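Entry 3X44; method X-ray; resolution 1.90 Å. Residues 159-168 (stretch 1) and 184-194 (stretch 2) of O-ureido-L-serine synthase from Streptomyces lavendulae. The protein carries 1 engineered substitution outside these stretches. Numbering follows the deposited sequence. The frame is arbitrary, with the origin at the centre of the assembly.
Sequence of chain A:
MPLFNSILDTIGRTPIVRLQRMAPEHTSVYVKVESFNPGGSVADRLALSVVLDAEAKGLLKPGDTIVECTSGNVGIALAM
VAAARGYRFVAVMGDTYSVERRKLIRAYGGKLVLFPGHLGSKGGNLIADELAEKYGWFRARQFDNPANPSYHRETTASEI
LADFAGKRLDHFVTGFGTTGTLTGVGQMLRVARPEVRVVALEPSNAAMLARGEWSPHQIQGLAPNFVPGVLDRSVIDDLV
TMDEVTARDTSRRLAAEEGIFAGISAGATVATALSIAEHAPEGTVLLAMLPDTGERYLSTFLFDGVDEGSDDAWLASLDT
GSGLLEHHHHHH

Stretch 1 (159-168) EILADFAGKR
Stretch 2 (184-194) GVGQMLRVARP

Two helical segments of O-ureido-L-serine synthase pack side by side, their N-to-C directions 42° apart and their axes no nearer than 11.1 Å, burying 354 Å² in total. The register places Ile 160 against Val 185 (CA to CA 8.6 Å) and Leu 161 against Leu 189 (8.0 Å). Most of the contact comes from Arg 193 and Leu 161.

Arg 193 is the first residue to leave helical geometry after the helix 184-192 (phi/psi -135/67). Its CA-to-CB bond points toward the first stretch, and an m, t, p course through chi1 to chi3 brings the guanidinium to the turn at Phe 164 to Lys 167. These residues form a type II beta turn, closed by a hydrogen bond from Lys 167 N to Phe 164 O at 2.8 Å, with Gly 166 at a positive phi (77°), a conformation that favours glycine. The turn presents two carbonyls near the guanidinium plane: Arg 193 NH1 donates to Phe 164 O at 2.8 Å and to Lys 167 O at 3.2 Å, while Arg 193 NH2 donates to Lys 167 O at 2.8 Å. Several donors on one planar group thus suit arginine to gathering backbone acceptors. Water 1 extends the network, accepting from Arg 193 NH1 at 2.9 Å and donating to Leu 161 O at 2.6 Å.

The aliphatic part of the same arginine completes an apolar patch around buried Leu 161. The CB of Leu 161 points sideways, but its m, t rotamer carries the side-chain end closer, placing Leu 161 CD2 3.6 Å from Arg 193 CD, 4.1 Å from Ala 192 CB and 4.3 Å from Leu 189 CD2. Leu 189 is also m, t. Farther toward the N-terminal ends, Ile 160 (m, t) directs CD1 to within 4.0 Å of CG1 of Val 185 (chi1 t), extending the hydrophobic contact between the helices.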

ATOM      1  N   GLU A 159       4.005   8.052   9.332  1.00 19.30           N
ATOM      2  CA  GLU A 159       3.446   6.701   9.303  1.00 19.50           C
ATOM      3  C   GLU A 159       2.731   6.422  10.625  1.00 20.68           C
ATOM      4  O   GLU A 159       1.646   5.834  10.653  1.00 20.22           O
ATOM      5  CB  GLU A 159       4.567   5.672   9.101  1.00 20.70           C
ATOM      6  CG  GLU A 159       5.277   5.785   7.760  1.00 17.47           C
ATOM      7  CD  GLU A 159       6.671   5.190   7.786  1.00 15.72           C
ATOM      8  OE1 GLU A 159       6.896   4.226   8.549  1.00 15.46           O
ATOM      9  OE2 GLU A 159       7.539   5.689   7.043  1.00 16.02           O
ATOM     10  N   ILE A 160       3.355   6.851  11.720  1.00 19.30           N
ATOM     11  CA  ILE A 160       2.791   6.656  13.050  1.00 18.04           C
ATOM     12  C   ILE A 160       1.476   7.425  13.191  1.00 18.04           C
ATOM     13  O   ILE A 160       0.464   6.866  13.606  1.00 16.29           O
ATOM     14  CB  ILE A 160       3.789   7.115  14.145  1.00 18.46           C
ATOM     15  CG1 ILE A 160       4.941   6.107  14.247  1.00 16.90           C
ATOM     16  CG2 ILE A 160       3.069   7.260  15.497  1.00 17.51           C
ATOM     17  CD1 ILE A 160       6.128   6.572  15.108  1.00 14.67           C
ATOM     18  N   LEU A 161       1.489   8.706  12.829  1.00 20.28           N
ATOM     19  CA  LEU A 161       0.294   9.533  12.934  1.00 18.77           C
ATOM     20  C   LEU A 161      -0.839   9.066  12.029  1.00 20.75           C
ATOM     21  O   LEU A 161      -2.010   9.113  12.422  1.00 19.29           O
ATOM     22  CB  LEU A 161       0.632  10.988  12.626  1.00 18.06           C
ATOM     23  CG  LEU A 161       1.456  11.698  13.706  1.00 17.06           C
ATOM     24  CD1 LEU A 161       2.050  12.984  13.139  1.00 16.24           C
ATOM     25  CD2 LEU A 161       0.561  11.994  14.911  1.00 16.95           C
ATOM     26  N   ALA A 162      -0.494   8.619  10.824  1.00 17.89           N
ATOM     27  CA  ALA A 162      -1.498   8.138   9.878  1.00 18.09           C
ATOM     28  C   ALA A 162      -2.169   6.879  10.416  1.00 17.44           C
ATOM     29  O   ALA A 162      -3.390   6.741  10.360  1.00 17.29           O
ATOM     30  CB  ALA A 162      -0.854   7.840   8.519  1.00 20.04           C
ATOM     31  N   ASP A 163      -1.363   5.964  10.944  1.00 16.92           N
ATOM     32  CA  ASP A 163      -1.884   4.713  11.481  1.00 20.77           C
ATOM     33  C   ASP A 163      -2.777   4.915  12.702  1.00 21.76           C
ATOM     34  O   ASP A 163      -3.744   4.179  12.899  1.00 22.13           O
ATOM     35  CB  ASP A 163      -0.733   3.779  11.853  1.00 17.21           C
ATOM     36  CG  ASP A 163      -0.223   2.980  10.673  1.00 18.84           C
ATOM     37  OD1 ASP A 163      -0.853   3.013   9.599  1.00 20.75           O
ATOM     38  OD2 ASP A 163       0.814   2.313  10.823  1.00 21.95           O
ATOM     39  N   PHE A 164      -2.455   5.913  13.520  1.00 22.60           N
ATOM     40  CA  PHE A 164      -3.233   6.171  14.722  1.00 22.57           C
ATOM     41  C   PHE A 164      -4.251   7.296  14.604  1.00 21.64           C
ATOM     42  O   PHE A 164      -4.900   7.649  15.587  1.00 20.84           O
ATOM     43  CB  PHE A 164      -2.292   6.444  15.899  1.00 22.23           C
ATOM     44  CG  PHE A 164      -1.764   5.193  16.544  1.00 22.70           C
ATOM     45  CD1 PHE A 164      -0.480   4.742  16.266  1.00 21.15           C
ATOM     46  CD2 PHE A 164      -2.566   4.444  17.402  1.00 24.69           C
ATOM     47  CE1 PHE A 164      -0.000   3.563  16.829  1.00 22.82           C
ATOM     48  CE2 PHE A 164      -2.098   3.261  17.972  1.00 20.62           C
ATOM     49  CZ  PHE A 164      -0.814   2.819  17.684  1.00 24.17           C
ATOM     50  N   ALA A 165      -4.397   7.854  13.405  1.00 21.65           N
ATOM     51  CA  ALA A 165      -5.355   8.937  13.193  1.00 20.06           C
ATOM     52  C   ALA A 165      -6.756   8.453  13.547  1.00 20.76           C
ATOM     53  O   ALA A 165      -7.203   7.411  13.069  1.00 17.28           O
ATOM     54  CB  ALA A 165      -5.312   9.410  11.744  1.00 18.78           C
ATOM     55  N   GLY A 166      -7.434   9.212  14.401  1.00 19.60           N
ATOM     56  CA  GLY A 166      -8.777   8.855  14.818  1.00 22.54           C
ATOM     57  C   GLY A 166      -8.786   7.743  15.853  1.00 23.01           C
ATOM     58  O   GLY A 166      -9.852   7.248  16.227  1.00 24.11           O
ATOM     59  N   LYS A 167      -7.599   7.359  16.322  1.00 22.98           N
ATOM     60  CA  LYS A 167      -7.466   6.289  17.309  1.00 21.93           C
ATOM     61  C   LYS A 167      -6.724   6.714  18.571  1.00 22.18           C
ATOM     62  O   LYS A 167      -6.003   7.709  18.582  1.00 23.06           O
ATOM     63  CB  LYS A 167      -6.751   5.094  16.686  1.00 22.52           C
ATOM     64  CG  LYS A 167      -7.590   4.345  15.665  1.00 24.54           C
ATOM     65  CD  LYS A 167      -6.719   3.501  14.761  1.00 27.33           C
ATOM     66  CE  LYS A 167      -7.429   3.188  13.452  1.00 30.32           C
ATOM     67  NZ  LYS A 167      -8.794   2.631  13.681  1.00 33.44           N
ATOM     68  N   ARG A 168      -6.900   5.942  19.634  1.00 23.12           N
ATOM     69  CA  ARG A 168      -6.253   6.244  20.906  1.00 24.70           C
ATOM     70  C   ARG A 168      -4.774   5.859  20.949  1.00 23.78           C
ATOM     71  O   ARG A 168      -4.395   4.748  20.576  1.00 23.38           O
ATOM     72  CB  ARG A 168      -6.988   5.535  22.044  1.00 26.07           C
ATOM     73  CG  ARG A 168      -6.266   5.613  23.384  1.00 27.29           C
ATOM     74  CD  ARG A 168      -7.225   5.427  24.548  1.00 27.96           C
ATOM     75  NE  ARG A 168      -6.549   5.582  25.834  1.00 28.06           N
ATOM     76  CZ  ARG A 168      -7.089   5.252  27.003  1.00 30.22           C
ATOM     77  NH1 ARG A 168      -8.317   4.748  27.047  1.00 28.13           N
ATOM     78  NH2 ARG A 168      -6.397   5.415  28.125  1.00 27.47           N
ATOM     79  N   GLY A 184      12.963  13.602  15.850  1.00 15.47           N
ATOM     80  CA  GLY A 184      12.097  13.758  14.688  1.00 12.47           C
ATOM     81  C   GLY A 184      10.649  13.402  14.975  1.00 13.88           C
ATOM     82  O   GLY A 184       9.733  14.168  14.655  1.00 13.00           O
ATOM     83  N   VAL A 185      10.429  12.239  15.579  1.00 11.42           N
ATOM     84  CA  VAL A 185       9.071  11.824  15.896  1.00 12.16           C
ATOM     85  C   VAL A 185       8.512  12.655  17.052  1.00 13.79           C
ATOM     86  O   VAL A 185       7.364  13.099  17.011  1.00 13.41           O
ATOM     87  CB  VAL A 185       9.011  10.336  16.272  1.00 11.91           C
ATOM     88  CG1 VAL A 185       7.576   9.951  16.616  1.00 17.95           C
ATOM     89  CG2 VAL A 185       9.500   9.484  15.110  1.00 12.33           C
ATOM     90  N   GLY A 186       9.339  12.871  18.070  1.00 17.39           N
ATOM     91  CA  GLY A 186       8.912  13.637  19.227  1.00 19.11           C
ATOM     92  C   GLY A 186       8.402  15.025  18.889  1.00 20.93           C
ATOM     93  O   GLY A 186       7.437  15.507  19.490  1.00 19.71           O
ATOM     94  N   GLN A 187       9.047  15.664  17.916  1.00 21.49           N
ATOM     95  CA  GLN A 187       8.680  17.014  17.506  1.00 21.35           C
ATOM     96  C   GLN A 187       7.371  17.096  16.726  1.00 21.18           C
ATOM     97  O   GLN A 187       6.636  18.081  16.842  1.00 17.20           O
ATOM     98  CB  GLN A 187       9.812  17.628  16.689  1.00 19.96           C
ATOM     99  CG  GLN A 187      10.953  18.147  17.547  1.00 21.64           C
ATOM    100  CD  GLN A 187      12.091  18.702  16.729  1.00 20.25           C
ATOM    101  OE1 GLN A 187      12.189  18.453  15.528  1.00 24.35           O
ATOM    102  NE2 GLN A 187      12.963  19.463  17.375  1.00 21.96           N
ATOM    103  N   MET A 188       7.078  16.068  15.933  1.00 20.96           N
ATOM    104  CA  MET A 188       5.846  16.051  15.157  1.00 20.94           C
ATOM    105  C   MET A 188       4.700  15.677  16.095  1.00 21.46           C
ATOM    106  O   MET A 188       3.579  16.171  15.952  1.00 17.12           O
ATOM    107  CB  MET A 188       5.955  15.048  14.003  1.00 19.02           C
ATOM    108  CG  MET A 188       7.013  15.427  12.963  1.00 22.19           C
ATOM    109  SD  MET A 188       7.057  17.200  12.547  1.00 22.96           S
ATOM    110  CE  MET A 188       5.625  17.325  11.536  1.00 23.69           C
ATOM    111  N   LEU A 189       4.997  14.812  17.059  1.00 20.46           N
ATOM    112  CA  LEU A 189       4.010  14.399  18.040  1.00 21.60           C
ATOM    113  C   LEU A 189       3.608  15.617  18.865  1.00 23.29           C
ATOM    114  O   LEU A 189       2.446  15.758  19.250  1.00 26.03           O
ATOM    115  CB  LEU A 189       4.592  13.338  18.972  1.00 21.71           C
ATOM    116  CG  LEU A 189       4.670  11.905  18.451  1.00 21.14           C
ATOM    117  CD1 LEU A 189       5.449  11.053  19.441  1.00 21.70           C
ATOM    118  CD2 LEU A 189       3.270  11.353  18.236  1.00 21.13           C
ATOM    119  N   ARG A 190       4.578  16.492  19.127  1.00 21.14           N
ATOM    120  CA  ARG A 190       4.341  17.702  19.911  1.00 21.81           C
ATOM    121  C   ARG A 190       3.289  18.599  19.268  1.00 21.32           C
ATOM    122  O   ARG A 190       2.426  19.147  19.950  1.00 19.91           O
ATOM    123  CB  ARG A 190       5.647  18.499  20.085  1.00 23.76           C
ATOM    124  CG  ARG A 190       5.728  19.288  21.398  1.00 25.16           C
ATOM    125  CD  ARG A 190       6.551  20.583  21.300  1.00 25.81           C
ATOM    126  NE  ARG A 190       7.721  20.499  20.422  1.00 24.83           N
ATOM    127  CZ  ARG A 190       8.982  20.406  20.846  1.00 24.46           C
ATOM    128  NH1 ARG A 190       9.260  20.379  22.143  1.00 21.70           N
ATOM    129  NH2 ARG A 190       9.975  20.371  19.970  1.00 21.08           N
ATOM    130  N   VAL A 191       3.359  18.736  17.949  1.00 20.20           N
ATOM    131  CA  VAL A 191       2.424  19.584  17.224  1.00 22.33           C
ATOM    132  C   VAL A 191       1.051  18.951  16.998  1.00 20.18           C
ATOM    133  O   VAL A 191       0.016  19.585  17.222  1.00 20.61           O
ATOM    134  CB  VAL A 191       3.013  19.986  15.854  1.00 22.56           C
ATOM    135  CG1 VAL A 191       2.083  20.956  15.140  1.00 24.26           C
ATOM    136  CG2 VAL A 191       4.390  20.599  16.050  1.00 26.44           C
ATOM    137  N   ALA A 192       1.035  17.696  16.572  1.00 19.78           N
ATOM    138  CA  ALA A 192      -0.233  17.027  16.281  1.00 20.58           C
ATOM    139  C   ALA A 192      -0.920  16.323  17.458  1.00 20.95           C
ATOM    140  O   ALA A 192      -2.141  16.384  17.579  1.00 21.59           O
ATOM    141  CB  ALA A 192      -0.039  16.039  15.116  1.00 19.61           C
ATOM    142  N   ARG A 193      -0.154  15.649  18.313  1.00 19.94           N
ATOM    143  CA  ARG A 193      -0.744  14.947  19.448  1.00 21.71           C
ATOM    144  C   ARG A 193       0.042  15.189  20.736  1.00 24.16           C
ATOM    145  O   ARG A 193       0.653  14.272  21.291  1.00 21.32           O
ATOM    146  CB  ARG A 193      -0.835  13.439  19.148  1.00 19.98           C
ATOM    147  CG  ARG A 193      -1.462  13.113  17.781  1.00 23.10           C
ATOM    148  CD  ARG A 193      -1.762  11.614  17.604  1.00 21.74           C
ATOM    149  NE  ARG A 193      -2.657  11.114  18.647  1.00 24.08           N
ATOM    150  CZ  ARG A 193      -3.528  10.119  18.494  1.00 23.06           C
ATOM    151  NH1 ARG A 193      -3.640   9.490  17.326  1.00 18.55           N
ATOM    152  NH2 ARG A 193      -4.295   9.758  19.514  1.00 18.55           N
ATOM    153  N   PRO A 194       0.019  16.439  21.235  1.00 25.59           N
ATOM    154  CA  PRO A 194       0.730  16.813  22.462  1.00 26.17           C
ATOM    155  C   PRO A 194       0.331  16.014  23.699  1.00 27.79           C
ATOM    156  O   PRO A 194       1.043  16.023  24.700  1.00 27.71           O
ATOM    157  CB  PRO A 194       0.431  18.307  22.619  1.00 27.39           C
ATOM    158  CG  PRO A 194      -0.786  18.551  21.803  1.00 27.84           C
ATOM    159  CD  PRO A 194      -0.709  17.581  20.656  1.00 28.26           C
TER
HETATM  160  O   HOH W   1      -2.545  10.212  14.710  1.00 17.66           O